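Local structure of Tle cognate immunity protein 4 C-terminal domain-containing protein (Pseudomonas aeruginosa PAO1, 4R1D) at residues Thr4-His9 with Asp289-Ser294; Phe14-Pro19 with Ala176-Arg181; Pro145-Asp150 with Glu162-Gly167; Arg237-Met242 with Lys282-Leu287. The protein binds the lipase effector Tle4 of the H2 type VI secretion system, and probably protects the producing cell by keeping that toxin in check. All coordinates share one frame; numbering follows the deposited sequence.

How the contacts relate
Starting at the N terminus, Thr4-His9 leads into strand 7-11 and closes the longest loop with Asp289-Ser294, so contact 1 brings the two ends of the modelled chain together and encloses the other three. The next strand, 14-18, packs on strand 176-183 in contact 2. Nested inside that loop is contact 3, a short closure between strand 146-149 and strand 162-169, the neighbour of 176-183. Contact 4 follows in series, laying the first turns of helix 281-292 on strand 236-245; the C-terminal part of the same helix serves contact 1. Contacts 1 and 2 touch through Asp17, which meets Thr8 and Ser294, and contacts 2 and 3 through backbone pairing of Phe180 with Val166.

Contact 1: Thr4-His9 with Asp289-Ser294; sequences TGWITH and DTIVDS
Trp6 reaches across to the C-terminal part of helix 281-292 and touches Thr290 and Ile291 with the far end of its six-membered ring. Its CG sits beside the backbone N and anti to the carbonyl carbon (chi1 -77°), which sends the indole out from the chain just ahead of strand 7-11. The closest approach is Trp6 CH2 to Thr290 CG2, 3.5 Å. Thr290 CG2 also lies 3.7 Å from Trp6 CZ3, so the methyl meets the bond between these two ring atoms, coming in at a slant. A chi1 of -56° puts Thr290 CG2 anti to the backbone N, where it meets the indole, and OG1 beside that N, bonded to Glu286 O one turn back. Ile291 adds its CG1, 4.0 Å from Trp6 CZ3, its side chain running roughly at right angles to the indole. Three residues on, Ser294 folds back on Ile291. Ser294 OG donates to Ile291 O at 2.7 Å, and Ile291 O also takes Ser294 N at 3.0 Å. Pro19 and Leu287 also pack on Trp6. Across this contact the attraction is apolar and hence has little directional demand, while the polar groups nearby are satisfied by other partners: Thr290 OG1 by Glu286 O, Ser294 OG by Ile291 O and by Asp17 N in the adjoining strand.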
loop_
_atom_site.group_PDB
_atom_site.type_symbol
_atom_site.label_atom_id
_atom_site.label_comp_id
_atom_site.label_asym_id
_atom_site.label_seq_id
_atom_site.Cartn_x
_atom_site.Cartn_y
_atom_site.Cartn_z
ATOM N N THR B 4 16.984 -19.155 -31.778
ATOM C CA THR B 4 18.403 -18.918 -31.985
ATOM C C THR B 4 18.904 -17.856 -31.014
ATOM O O THR B 4 18.393 -16.734 -30.983
ATOM C CB THR B 4 18.701 -18.482 -33.435
ATOM O OG1 THR B 4 18.457 -19.579 -34.325
ATOM C CG2 THR B 4 20.150 -18.043 -33.565
ATOM N N GLY B 5 19.886 -18.223 -30.199
ATOM C CA GLY B 5 20.476 -17.289 -29.259
ATOM C C GLY B 5 19.745 -17.158 -27.930
ATOM O O GLY B 5 20.226 -16.469 -27.027
ATOM N N TRP B 6 18.588 -17.803 -27.801
ATOM C CA TRP B 6 17.873 -17.778 -26.525
ATOM C C TRP B 6 18.752 -18.348 -25.420
ATOM O O TRP B 6 19.625 -19.178 -25.678
ATOM C CB TRP B 6 16.547 -18.539 -26.604
ATOM C CG TRP B 6 15.473 -17.779 -27.291
ATOM C CD1 TRP B 6 15.596 -17.014 -28.421
ATOM C CD2 TRP B 6 14.106 -17.669 -26.878
ATOM N NE1 TRP B 6 14.375 -16.458 -28.748
ATOM C CE2 TRP B 6 13.449 -16.847 -27.814
ATOM C CE3 TRP B 6 13.371 -18.197 -25.811
ATOM C CZ2 TRP B 6 12.093 -16.531 -27.710
ATOM C CZ3 TRP B 6 12.030 -17.887 -25.717
ATOM C CH2 TRP B 6 11.404 -17.070 -26.661
ATOM N N ILE B 7 18.526 -17.888 -24.192
ATOM C CA ILE B 7 19.353 -18.262 -23.050
ATOM C C ILE B 7 18.535 -19.017 -22.004
ATOM O O ILE B 7 17.454 -18.567 -21.602
ATOM C CB ILE B 7 19.957 -17.003 -22.383
ATOM C CG1 ILE B 7 20.814 -16.226 -23.385
ATOM C CG2 ILE B 7 20.762 -17.362 -21.142
ATOM C CD1 ILE B 7 21.259 -14.862 -22.880
ATOM N N THR B 8 19.053 -20.157 -21.565
ATOM C CA THR B 8 18.427 -20.926 -20.491
ATOM C C THR B 8 18.889 -20.381 -19.141
ATOM O O THR B 8 20.087 -20.354 -18.855
ATOM C CB THR B 8 18.773 -22.426 -20.603
ATOM O OG1 THR B 8 18.231 -22.956 -21.822
ATOM C CG2 THR B 8 18.232 -23.205 -19.407
ATOM N N HIS B 9 17.933 -19.935 -18.326
ATOM C CA HIS B 9 18.220 -19.301 -17.049
ATOM C C HIS B 9 17.792 -20.211 -15.900
ATOM O O HIS B 9 16.793 -20.920 -16.000
ATOM C CB HIS B 9 17.450 -17.977 -16.921
ATOM C CG HIS B 9 17.855 -16.934 -17.915
ATOM N ND1 HIS B 9 18.841 -16.007 -17.659
ATOM C CD2 HIS B 9 17.390 -16.657 -19.154
ATOM C CE1 HIS B 9 18.981 -15.214 -18.705
ATOM N NE2 HIS B 9 18.108 -15.583 -19.626
ATOM N N ASP B 289 3.716 -18.851 -25.721
ATOM C CA ASP B 289 3.876 -20.299 -25.756
ATOM C C ASP B 289 5.335 -20.723 -25.717
ATOM O O ASP B 289 5.695 -21.685 -25.038
ATOM C CB ASP B 289 3.212 -20.906 -26.995
ATOM C CG ASP B 289 1.704 -20.957 -26.883
ATOM O OD1 ASP B 289 1.204 -21.102 -25.753
ATOM O OD2 ASP B 289 1.023 -20.854 -27.925
ATOM N N THR B 290 6.173 -20.008 -26.453
ATOM C CA THR B 290 7.583 -20.379 -26.529
ATOM C C THR B 290 8.250 -20.284 -25.151
ATOM O O THR B 290 8.967 -21.195 -24.728
ATOM C CB THR B 290 8.320 -19.528 -27.584
ATOM O OG1 THR B 290 7.652 -19.671 -28.848
ATOM C CG2 THR B 290 9.779 -19.971 -27.721
ATOM N N ILE B 291 7.991 -19.191 -24.440
ATOM C CA ILE B 291 8.524 -19.049 -23.087
ATOM C C ILE B 291 7.947 -20.068 -22.104
ATOM O O ILE B 291 8.683 -20.744 -21.391
ATOM C CB ILE B 291 8.299 -17.632 -22.532
ATOM C CG1 ILE B 291 9.139 -16.615 -23.300
ATOM C CG2 ILE B 291 8.690 -17.581 -21.066
ATOM C CD1 ILE B 291 8.880 -15.181 -22.883
ATOM N N VAL B 292 6.623 -20.163 -22.047
ATOM C CA VAL B 292 5.982 -21.035 -21.064
ATOM C C VAL B 292 6.368 -22.496 -21.299
ATOM O O VAL B 292 6.652 -23.228 -20.368
ATOM C CB VAL B 292 4.446 -20.850 -21.080
ATOM C CG1 VAL B 292 3.740 -21.976 -20.333
ATOM C CG2 VAL B 292 4.083 -19.470 -20.487
ATOM N N ASP B 293 6.414 -22.905 -22.556
ATOM C CA ASP B 293 6.751 -24.288 -22.864
ATOM C C ASP B 293 8.204 -24.637 -22.516
ATOM O O ASP B 293 8.576 -25.804 -22.530
ATOM C CB ASP B 293 6.453 -24.604 -24.329
ATOM C CG ASP B 293 4.970 -24.755 -24.604
ATOM O OD1 ASP B 293 4.208 -25.122 -23.680
ATOM O OD2 ASP B 293 4.563 -24.505 -25.758
ATOM N N SER B 294 9.014 -23.628 -22.189
ATOM C CA SER B 294 10.403 -23.857 -21.800
ATOM C C SER B 294 10.583 -24.027 -20.287
ATOM O O SER B 294 11.689 -24.285 -19.818
ATOM C CB SER B 294 11.306 -22.727 -22.312
ATOM O OG SER B 294 11.273 -21.597 -21.453
#

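Contact 2: Phe14-Pro19 with Ala176-Arg181; sequences FLIDLP and ARFEFR
Phe180 and Ile16 bury the most surface here, and they meet ring face to methyl. Ile16 CD1 stands 4.2 Å from the centroid of the Phe180 ring, 21° off its normal, a CH-pi contact displaced toward the rim. An extended side chain, with CG1 anti to the backbone N (chi1 -167°), carries that methyl forward, and its other neighbour is Phe178: Ile16 CD1 to Phe178 CE2 is 3.8 Å, the two side chains approaching from opposite directions. This is face-to-face packing of beta strands, strand 14-18 of the small three-stranded sheet 7-11, 14-18, 296-297 over strand 176-183, with axes 10.2 Å apart and nearly antiparallel at 167°. Ile291 of helix 281-292 joins the same apolar layer. At the edge of the Phe180 ring, near its plane, Phe14 CB comes to 4.1 Å from Phe180 CZ. Glu179 and Arg181 alternate with Phe178 and Phe180 along the strand: Arg181 grips Glu179 side-on, Arg181 NE to Glu179 OE2 at 3.0 Å, and the pair forms salt bridges to Arg97 and Asp67 of the partner chain.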
loop_
_atom_site.group_PDB
_atom_site.type_symbol
_atom_site.label_atom_id
_atom_site.label_comp_id
_atom_site.label_asym_id
_atom_site.label_seq_id
_atom_site.Cartn_x
_atom_site.Cartn_y
_atom_site.Cartn_z
ATOM N N PHE B 14 14.046 -24.035 -10.853
ATOM C CA PHE B 14 13.552 -24.158 -12.222
ATOM C C PHE B 14 14.478 -23.599 -13.298
ATOM O O PHE B 14 15.399 -22.844 -13.008
ATOM C CB PHE B 14 12.150 -23.532 -12.333
ATOM C CG PHE B 14 11.089 -24.344 -11.637
ATOM C CD1 PHE B 14 10.268 -25.202 -12.360
ATOM C CD2 PHE B 14 10.954 -24.292 -10.258
ATOM C CE1 PHE B 14 9.320 -25.973 -11.725
ATOM C CE2 PHE B 14 10.001 -25.069 -9.611
ATOM C CZ PHE B 14 9.187 -25.907 -10.344
ATOM N N LEU B 15 14.206 -23.988 -14.539
ATOM C CA LEU B 15 14.849 -23.407 -15.719
ATOM C C LEU B 15 13.780 -22.796 -16.622
ATOM O O LEU B 15 12.640 -23.259 -16.641
ATOM C CB LEU B 15 15.576 -24.497 -16.524
ATOM C CG LEU B 15 16.639 -25.339 -15.824
ATOM C CD1 LEU B 15 17.117 -26.443 -16.769
ATOM C CD2 LEU B 15 17.799 -24.475 -15.380
ATOM N N ILE B 16 14.162 -21.777 -17.386
ATOM C CA ILE B 16 13.284 -21.174 -18.371
ATOM C C ILE B 16 14.154 -20.543 -19.449
ATOM O O ILE B 16 15.254 -20.080 -19.159
ATOM C CB ILE B 16 12.376 -20.090 -17.735
ATOM C CG1 ILE B 16 11.254 -19.701 -18.698
ATOM C CG2 ILE B 16 13.197 -18.864 -17.314
ATOM C CD1 ILE B 16 10.221 -18.740 -18.083
ATOM N N ASP B 17 13.671 -20.531 -20.690
ATOM C CA ASP B 17 14.412 -19.913 -21.787
ATOM C C ASP B 17 13.849 -18.544 -22.151
ATOM O O ASP B 17 12.638 -18.376 -22.227
ATOM C CB ASP B 17 14.385 -20.817 -23.028
ATOM C CG ASP B 17 14.913 -22.226 -22.748
ATOM O OD1 ASP B 17 15.609 -22.439 -21.737
ATOM O OD2 ASP B 17 14.626 -23.130 -23.555
ATOM N N LEU B 18 14.731 -17.566 -22.355
ATOM C CA LEU B 18 14.334 -16.224 -22.744
ATOM C C LEU B 18 15.192 -15.758 -23.911
ATOM O O LEU B 18 16.316 -16.230 -24.072
ATOM C CB LEU B 18 14.498 -15.263 -21.564
ATOM C CG LEU B 18 13.640 -15.618 -20.352
ATOM C CD1 LEU B 18 14.042 -14.803 -19.119
ATOM C CD2 LEU B 18 12.172 -15.418 -20.700
ATOM N N PRO B 19 14.661 -14.833 -24.723
ATOM C CA PRO B 19 15.393 -14.248 -25.857
ATOM C C PRO B 19 16.669 -13.579 -25.367
ATOM O O PRO B 19 16.735 -13.143 -24.216
ATOM C CB PRO B 19 14.434 -13.183 -26.402
ATOM C CG PRO B 19 13.102 -13.468 -25.792
ATOM C CD PRO B 19 13.326 -14.242 -24.539
ATOM N N ALA B 176 5.295 -4.507 -23.076
ATOM C CA ALA B 176 5.114 -5.876 -22.587
ATOM C C ALA B 176 5.962 -6.168 -21.356
ATOM O O ALA B 176 7.106 -5.724 -21.248
ATOM C CB ALA B 176 5.427 -6.884 -23.685
ATOM N N ARG B 177 5.411 -6.940 -20.426
ATOM C CA ARG B 177 6.217 -7.467 -19.335
ATOM C C ARG B 177 5.821 -8.905 -19.067
ATOM O O ARG B 177 4.633 -9.231 -19.014
ATOM C CB ARG B 177 6.057 -6.624 -18.058
ATOM C CG ARG B 177 7.112 -6.936 -16.988
ATOM C CD ARG B 177 6.790 -6.292 -15.620
ATOM N NE ARG B 177 6.534 -4.853 -15.728
ATOM C CZ ARG B 177 7.478 -3.937 -15.905
ATOM N NH1 ARG B 177 8.749 -4.305 -15.987
ATOM N NH2 ARG B 177 7.147 -2.651 -16.006
ATOM N N PHE B 178 6.817 -9.765 -18.939
ATOM C CA PHE B 178 6.594 -11.149 -18.545
ATOM C C PHE B 178 7.068 -11.327 -17.114
ATOM O O PHE B 178 8.080 -10.760 -16.721
ATOM C CB PHE B 178 7.341 -12.099 -19.501
ATOM C CG PHE B 178 7.326 -13.542 -19.064
ATOM C CD1 PHE B 178 6.267 -14.372 -19.390
ATOM C CD2 PHE B 178 8.378 -14.070 -18.330
ATOM C CE1 PHE B 178 6.251 -15.713 -18.972
ATOM C CE2 PHE B 178 8.370 -15.391 -17.909
ATOM C CZ PHE B 178 7.303 -16.212 -18.224
ATOM N N GLU B 179 6.338 -12.106 -16.327
ATOM C CA GLU B 179 6.818 -12.468 -14.997
ATOM C C GLU B 179 6.653 -13.953 -14.690
ATOM O O GLU B 179 5.694 -14.595 -15.131
ATOM C CB GLU B 179 6.188 -11.611 -13.896
ATOM C CG GLU B 179 4.689 -11.524 -13.930
ATOM C CD GLU B 179 4.103 -11.294 -12.535
ATOM O OE1 GLU B 179 4.132 -10.140 -12.032
ATOM O OE2 GLU B 179 3.631 -12.283 -11.941
ATOM N N PHE B 180 7.601 -14.471 -13.909
ATOM C CA PHE B 180 7.716 -15.888 -13.574
ATOM C C PHE B 180 7.974 -15.966 -12.071
ATOM O O PHE B 180 8.919 -15.361 -11.569
ATOM C CB PHE B 180 8.897 -16.474 -14.377
ATOM C CG PHE B 180 9.157 -17.947 -14.151
ATOM C CD1 PHE B 180 8.118 -18.845 -13.994
ATOM C CD2 PHE B 180 10.459 -18.434 -14.144
ATOM C CE1 PHE B 180 8.373 -20.204 -13.813
ATOM C CE2 PHE B 180 10.720 -19.785 -13.962
ATOM C CZ PHE B 180 9.676 -20.673 -13.794
ATOM N N ARG B 181 7.117 -16.676 -11.346
ATOM C CA ARG B 181 7.251 -16.767 -9.891
ATOM C C ARG B 181 7.062 -18.200 -9.430
ATOM O O ARG B 181 6.277 -18.940 -10.027
ATOM C CB ARG B 181 6.170 -15.915 -9.199
ATOM C CG ARG B 181 6.194 -14.445 -9.558
ATOM C CD ARG B 181 5.157 -13.616 -8.806
ATOM N NE ARG B 181 5.200 -12.274 -9.371
ATOM C CZ ARG B 181 6.112 -11.366 -9.046
ATOM N NH1 ARG B 181 7.013 -11.639 -8.110
ATOM N NH2 ARG B 181 6.118 -10.183 -9.653
#

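Contact 3: Pro145-Asp150 with Glu162-Gly167; sequences PGFCID and ERFGVG
An edge of the small antiparallel sheet made by strands 133-135, 152-155 and 146-149 is anchored here, where Phe147 inserts its ring against Glu162, Arg163 and Phe164 at the start of strand 162-169. The two strands are not paired: their axes come no closer than 9.1 Å and are inclined by 33°, and one side chain spans the distance. Phe147 has CG anti to the backbone N (chi1 -174°), and the ring slides past Glu162 in the opposite sense. Over one ring face sits the aliphatic root of the glutamate, Glu162 CB lying 4.1 Å from the Phe147 centroid as a CH-pi contact. Glu162 has chi1 at 59°, its CG between the backbone N and the carbonyl carbon, and its chain is extended beyond CG; the exact approach of its carboxylate to the ring is doubtful. Farther out, the ring edge at Phe147 CZ faces Arg163 O, 3.5 Å from CZ and near the ring plane. Phe147 CZ also comes to 4.4 Å from Phe164 CB, and Phe164 in turn makes an edge-to-face contact with Phe180. Arg163 turns its side chain to the other face of the strand, where it makes a cation-pi contact with Tyr29 and bonds to Gln110 of the partner chain. The buried Glu162 carboxylate is served by Arg13 at OE2 and Gln160 at OE1, which would favour its ionised form, while Phe147 takes the Glu162 CB methylene on its face and a carbonyl oxygen at its weakly positive rim.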
loop_
_atom_site.group_PDB
_atom_site.type_symbol
_atom_site.label_atom_id
_atom_site.label_comp_id
_atom_site.label_asym_id
_atom_site.label_seq_id
_atom_site.Cartn_x
_atom_site.Cartn_y
_atom_site.Cartn_z
ATOM N N PRO B 145 21.452 -30.708 -6.529
ATOM C CA PRO B 145 20.160 -30.159 -6.089
ATOM C C PRO B 145 20.356 -28.835 -5.363
ATOM O O PRO B 145 21.359 -28.655 -4.666
ATOM C CB PRO B 145 19.650 -31.209 -5.096
ATOM C CG PRO B 145 20.349 -32.482 -5.485
ATOM C CD PRO B 145 21.702 -32.057 -5.982
ATOM N N GLY B 146 19.409 -27.915 -5.512
ATOM C CA GLY B 146 19.492 -26.658 -4.787
ATOM C C GLY B 146 18.698 -25.532 -5.418
ATOM O O GLY B 146 18.195 -25.670 -6.533
ATOM N N PHE B 147 18.625 -24.413 -4.699
ATOM C CA PHE B 147 17.826 -23.256 -5.082
ATOM C C PHE B 147 18.741 -22.154 -5.630
ATOM O O PHE B 147 19.527 -21.567 -4.893
ATOM C CB PHE B 147 17.062 -22.775 -3.845
ATOM C CG PHE B 147 16.082 -21.665 -4.117
ATOM C CD1 PHE B 147 14.785 -21.947 -4.520
ATOM C CD2 PHE B 147 16.453 -20.346 -3.946
ATOM C CE1 PHE B 147 13.882 -20.918 -4.759
ATOM C CE2 PHE B 147 15.559 -19.326 -4.187
ATOM C CZ PHE B 147 14.277 -19.608 -4.593
ATOM N N CYS B 148 18.650 -21.889 -6.929
ATOM C CA CYS B 148 19.543 -20.935 -7.571
ATOM C C CYS B 148 19.132 -19.500 -7.312
ATOM O O CYS B 148 17.963 -19.161 -7.425
ATOM C CB CYS B 148 19.609 -21.176 -9.076
ATOM S SG CYS B 148 20.575 -22.652 -9.554
ATOM N N ILE B 149 20.116 -18.675 -6.972
ATOM C CA ILE B 149 19.926 -17.236 -6.839
ATOM C C ILE B 149 21.045 -16.556 -7.644
ATOM O O ILE B 149 21.780 -17.236 -8.368
ATOM C CB ILE B 149 19.960 -16.814 -5.355
ATOM C CG1 ILE B 149 21.341 -17.076 -4.745
ATOM C CG2 ILE B 149 18.884 -17.583 -4.561
ATOM C CD1 ILE B 149 21.502 -16.568 -3.327
ATOM N N ASP B 150 21.185 -15.235 -7.531
ATOM C CA ASP B 150 22.265 -14.541 -8.227
ATOM C C ASP B 150 23.613 -15.130 -7.829
ATOM O O ASP B 150 23.948 -15.154 -6.649
ATOM C CB ASP B 150 22.296 -13.059 -7.862
ATOM C CG ASP B 150 20.967 -12.389 -8.053
ATOM O OD1 ASP B 150 20.701 -11.892 -9.167
ATOM O OD2 ASP B 150 20.187 -12.368 -7.090
ATOM N N GLU B 162 10.709 -21.072 0.251
ATOM C CA GLU B 162 11.557 -20.435 -0.748
ATOM C C GLU B 162 10.687 -19.927 -1.887
ATOM O O GLU B 162 9.657 -20.515 -2.210
ATOM C CB GLU B 162 12.637 -21.419 -1.264
ATOM C CG GLU B 162 12.091 -22.678 -1.898
ATOM C CD GLU B 162 13.183 -23.637 -2.349
ATOM O OE1 GLU B 162 14.249 -23.675 -1.695
ATOM O OE2 GLU B 162 12.966 -24.341 -3.362
ATOM N N ARG B 163 11.105 -18.825 -2.496
ATOM C CA ARG B 163 10.281 -18.164 -3.489
ATOM C C ARG B 163 11.175 -17.320 -4.367
ATOM O O ARG B 163 12.207 -16.824 -3.911
ATOM C CB ARG B 163 9.227 -17.279 -2.783
ATOM C CG ARG B 163 8.506 -16.276 -3.697
ATOM C CD ARG B 163 7.261 -15.697 -3.016
ATOM N NE ARG B 163 7.552 -14.877 -1.834
ATOM C CZ ARG B 163 7.749 -13.562 -1.873
ATOM N NH1 ARG B 163 7.717 -12.909 -3.037
ATOM N NH2 ARG B 163 7.975 -12.895 -0.753
ATOM N N PHE B 164 10.791 -17.180 -5.628
ATOM C CA PHE B 164 11.404 -16.180 -6.491
ATOM C C PHE B 164 10.360 -15.443 -7.307
ATOM O O PHE B 164 9.222 -15.891 -7.461
ATOM C CB PHE B 164 12.477 -16.796 -7.411
ATOM C CG PHE B 164 11.935 -17.715 -8.487
ATOM C CD1 PHE B 164 11.361 -17.208 -9.642
ATOM C CD2 PHE B 164 12.024 -19.090 -8.345
ATOM C CE1 PHE B 164 10.868 -18.062 -10.634
ATOM C CE2 PHE B 164 11.553 -19.952 -9.332
ATOM C CZ PHE B 164 10.978 -19.443 -10.478
ATOM N N GLY B 165 10.756 -14.295 -7.828
ATOM C CA GLY B 165 9.949 -13.601 -8.801
ATOM C C GLY B 165 10.902 -12.958 -9.782
ATOM O O GLY B 165 11.878 -12.324 -9.377
ATOM N N VAL B 166 10.606 -13.128 -11.066
ATOM C CA VAL B 166 11.450 -12.624 -12.132
ATOM C C VAL B 166 10.574 -11.838 -13.072
ATOM O O VAL B 166 9.486 -12.278 -13.414
ATOM C CB VAL B 166 12.127 -13.780 -12.917
ATOM C CG1 VAL B 166 12.999 -13.218 -14.023
ATOM C CG2 VAL B 166 12.943 -14.647 -11.974
ATOM N N GLY B 167 11.042 -10.658 -13.461
ATOM C CA GLY B 167 10.315 -9.799 -14.375
ATOM C C GLY B 167 11.162 -9.534 -15.604
ATOM O O GLY B 167 12.366 -9.334 -15.491
#

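Contact 4: Arg237-Met242 with Lys282-Leu287; sequences RGYTFM and KEALEL
Ala284 meets two aromatic side chains, Tyr239 and Phe241, two residues apart on the same side of strand 236-245 and facing helix 281-292. The CH-pi part is made with Tyr239: Ala284 CB lies over one ring face, 4.2 Å from the Tyr239 centroid and 19° off the normal, displaced toward the CE1-CZ side. Apolar contacts are carried by Phe241. Its CG lies beside the backbone N (chi1 -66°), and the ring lies against Ala284 and Leu285, Phe241 CE2 standing 4.1 Å from Ala284 CB and Phe241 CZ 4.0 Å from Leu285 CD2. Leu285 crosses Phe241 at about a right angle. The rim of the same ring also faces the helix backbone, with Ala284 O 3.8 Å from Phe241 CE2 and near the ring plane. The polar bonds involve a residue just before the helical segment: Tyr239 OH is held by Asp281 OD1, and Arg237 NH2 forms a salt bridge to the other oxygen of that carboxylate. Trp288 packs edge-to-face with Phe241. On the reverse side of the strand Thr240 and Met242 pack on Ile88 and Trp96 of the partner chain. A helix lying on an antiparallel sheet, its axis 10.8 Å from the strand and inclined by -29°, is characteristic of two-layer alpha/beta packing.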
loop_
_atom_site.group_PDB
_atom_site.type_symbol
_atom_site.label_atom_id
_atom_site.label_comp_id
_atom_site.label_asym_id
_atom_site.label_seq_id
_atom_site.Cartn_x
_atom_site.Cartn_y
_atom_site.Cartn_z
ATOM N N ARG B 237 -3.821 -1.904 -28.178
ATOM C CA ARG B 237 -4.216 -3.249 -27.777
ATOM C C ARG B 237 -3.500 -3.671 -26.505
ATOM O O ARG B 237 -2.279 -3.526 -26.390
ATOM C CB ARG B 237 -3.915 -4.254 -28.887
ATOM C CG ARG B 237 -4.476 -5.651 -28.630
ATOM C CD ARG B 237 -5.147 -6.183 -29.888
ATOM N NE ARG B 237 -5.743 -7.508 -29.735
ATOM C CZ ARG B 237 -7.034 -7.729 -29.508
ATOM N NH1 ARG B 237 -7.881 -6.709 -29.373
ATOM N NH2 ARG B 237 -7.478 -8.972 -29.408
ATOM N N GLY B 238 -4.268 -4.191 -25.556
ATOM C CA GLY B 238 -3.721 -4.719 -24.319
ATOM C C GLY B 238 -3.840 -6.233 -24.253
ATOM O O GLY B 238 -4.607 -6.850 -24.994
ATOM N N TYR B 239 -3.079 -6.837 -23.350
ATOM C CA TYR B 239 -3.059 -8.278 -23.204
ATOM C C TYR B 239 -2.921 -8.626 -21.737
ATOM O O TYR B 239 -2.267 -7.905 -20.989
ATOM C CB TYR B 239 -1.845 -8.857 -23.926
ATOM C CG TYR B 239 -1.887 -8.734 -25.429
ATOM C CD1 TYR B 239 -2.575 -9.658 -26.194
ATOM C CD2 TYR B 239 -1.236 -7.696 -26.078
ATOM C CE1 TYR B 239 -2.622 -9.555 -27.575
ATOM C CE2 TYR B 239 -1.270 -7.579 -27.464
ATOM C CZ TYR B 239 -1.963 -8.515 -28.204
ATOM O OH TYR B 239 -2.004 -8.422 -29.579
ATOM N N THR B 240 -3.520 -9.736 -21.334
ATOM C CA THR B 240 -3.195 -10.324 -20.038
ATOM C C THR B 240 -3.250 -11.843 -20.157
ATOM O O THR B 240 -4.318 -12.423 -20.348
ATOM C CB THR B 240 -4.122 -9.826 -18.926
ATOM O OG1 THR B 240 -4.021 -8.398 -18.832
ATOM C CG2 THR B 240 -3.709 -10.423 -17.597
ATOM N N PHE B 241 -2.071 -12.460 -20.111
ATOM C CA PHE B 241 -1.915 -13.902 -20.249
ATOM C C PHE B 241 -1.502 -14.441 -18.891
ATOM O O PHE B 241 -0.560 -13.926 -18.277
ATOM C CB PHE B 241 -0.823 -14.245 -21.271
ATOM C CG PHE B 241 -1.146 -13.836 -22.681
ATOM C CD1 PHE B 241 -2.364 -13.247 -22.998
ATOM C CD2 PHE B 241 -0.213 -14.029 -23.692
ATOM C CE1 PHE B 241 -2.652 -12.866 -24.299
ATOM C CE2 PHE B 241 -0.492 -13.645 -24.995
ATOM C CZ PHE B 241 -1.711 -13.068 -25.300
ATOM N N MET B 242 -2.222 -15.456 -18.417
ATOM C CA MET B 242 -2.062 -15.970 -17.052
ATOM C C MET B 242 -1.904 -17.494 -17.068
ATOM O O MET B 242 -2.669 -18.172 -17.734
ATOM C CB MET B 242 -3.304 -15.594 -16.234
ATOM C CG MET B 242 -3.549 -14.091 -16.198
ATOM S SD MET B 242 -5.215 -13.632 -15.672
ATOM C CE MET B 242 -6.112 -13.769 -17.218
ATOM N N LYS B 282 -1.378 -13.252 -32.813
ATOM C CA LYS B 282 -0.632 -14.460 -33.124
ATOM C C LYS B 282 0.810 -14.328 -32.659
ATOM O O LYS B 282 1.365 -15.254 -32.068
ATOM C CB LYS B 282 -0.688 -14.766 -34.625
ATOM C CG LYS B 282 -0.117 -16.128 -34.992
ATOM C CD LYS B 282 -0.332 -16.433 -36.474
ATOM C CE LYS B 282 0.275 -17.779 -36.863
ATOM N NZ LYS B 282 1.745 -17.798 -36.637
ATOM N N GLU B 283 1.413 -13.169 -32.892
ATOM C CA GLU B 283 2.785 -12.947 -32.447
ATOM C C GLU B 283 2.909 -13.004 -30.917
ATOM O O GLU B 283 3.844 -13.599 -30.393
ATOM C CB GLU B 283 3.321 -11.614 -32.967
ATOM C CG GLU B 283 4.762 -11.350 -32.563
ATOM C CD GLU B 283 5.305 -10.047 -33.118
ATOM O OE1 GLU B 283 4.937 -8.971 -32.605
ATOM O OE2 GLU B 283 6.109 -10.103 -34.070
ATOM N N ALA B 284 1.968 -12.383 -30.209
ATOM C CA ALA B 284 1.965 -12.429 -28.746
ATOM C C ALA B 284 1.825 -13.854 -28.205
ATOM O O ALA B 284 2.521 -14.246 -27.264
ATOM C CB ALA B 284 0.860 -11.532 -28.188
ATOM N N LEU B 285 0.927 -14.630 -28.796
ATOM C CA LEU B 285 0.702 -15.997 -28.362
ATOM C C LEU B 285 1.931 -16.854 -28.631
ATOM O O LEU B 285 2.252 -17.743 -27.849
ATOM C CB LEU B 285 -0.509 -16.594 -29.077
ATOM C CG LEU B 285 -1.856 -15.998 -28.673
ATOM C CD1 LEU B 285 -2.951 -16.376 -29.676
ATOM C CD2 LEU B 285 -2.201 -16.460 -27.265
ATOM N N GLU B 286 2.609 -16.579 -29.742
ATOM C CA GLU B 286 3.823 -17.310 -30.095
ATOM C C GLU B 286 4.916 -17.121 -29.043
ATOM O O GLU B 286 5.542 -18.092 -28.588
ATOM C CB GLU B 286 4.339 -16.858 -31.462
ATOM C CG GLU B 286 5.601 -17.587 -31.921
ATOM C CD GLU B 286 6.068 -17.128 -33.296
ATOM O OE1 GLU B 286 6.417 -15.934 -33.448
ATOM O OE2 GLU B 286 6.071 -17.966 -34.222
ATOM N N LEU B 287 5.144 -15.869 -28.666
ATOM C CA LEU B 287 6.146 -15.555 -27.657
ATOM C C LEU B 287 5.748 -16.203 -26.335
ATOM O O LEU B 287 6.539 -16.886 -25.707
ATOM C CB LEU B 287 6.317 -14.037 -27.506
ATOM C CG LEU B 287 7.386 -13.583 -26.502
ATOM C CD1 LEU B 287 8.779 -14.085 -26.894
ATOM C CD2 LEU B 287 7.382 -12.071 -26.310
#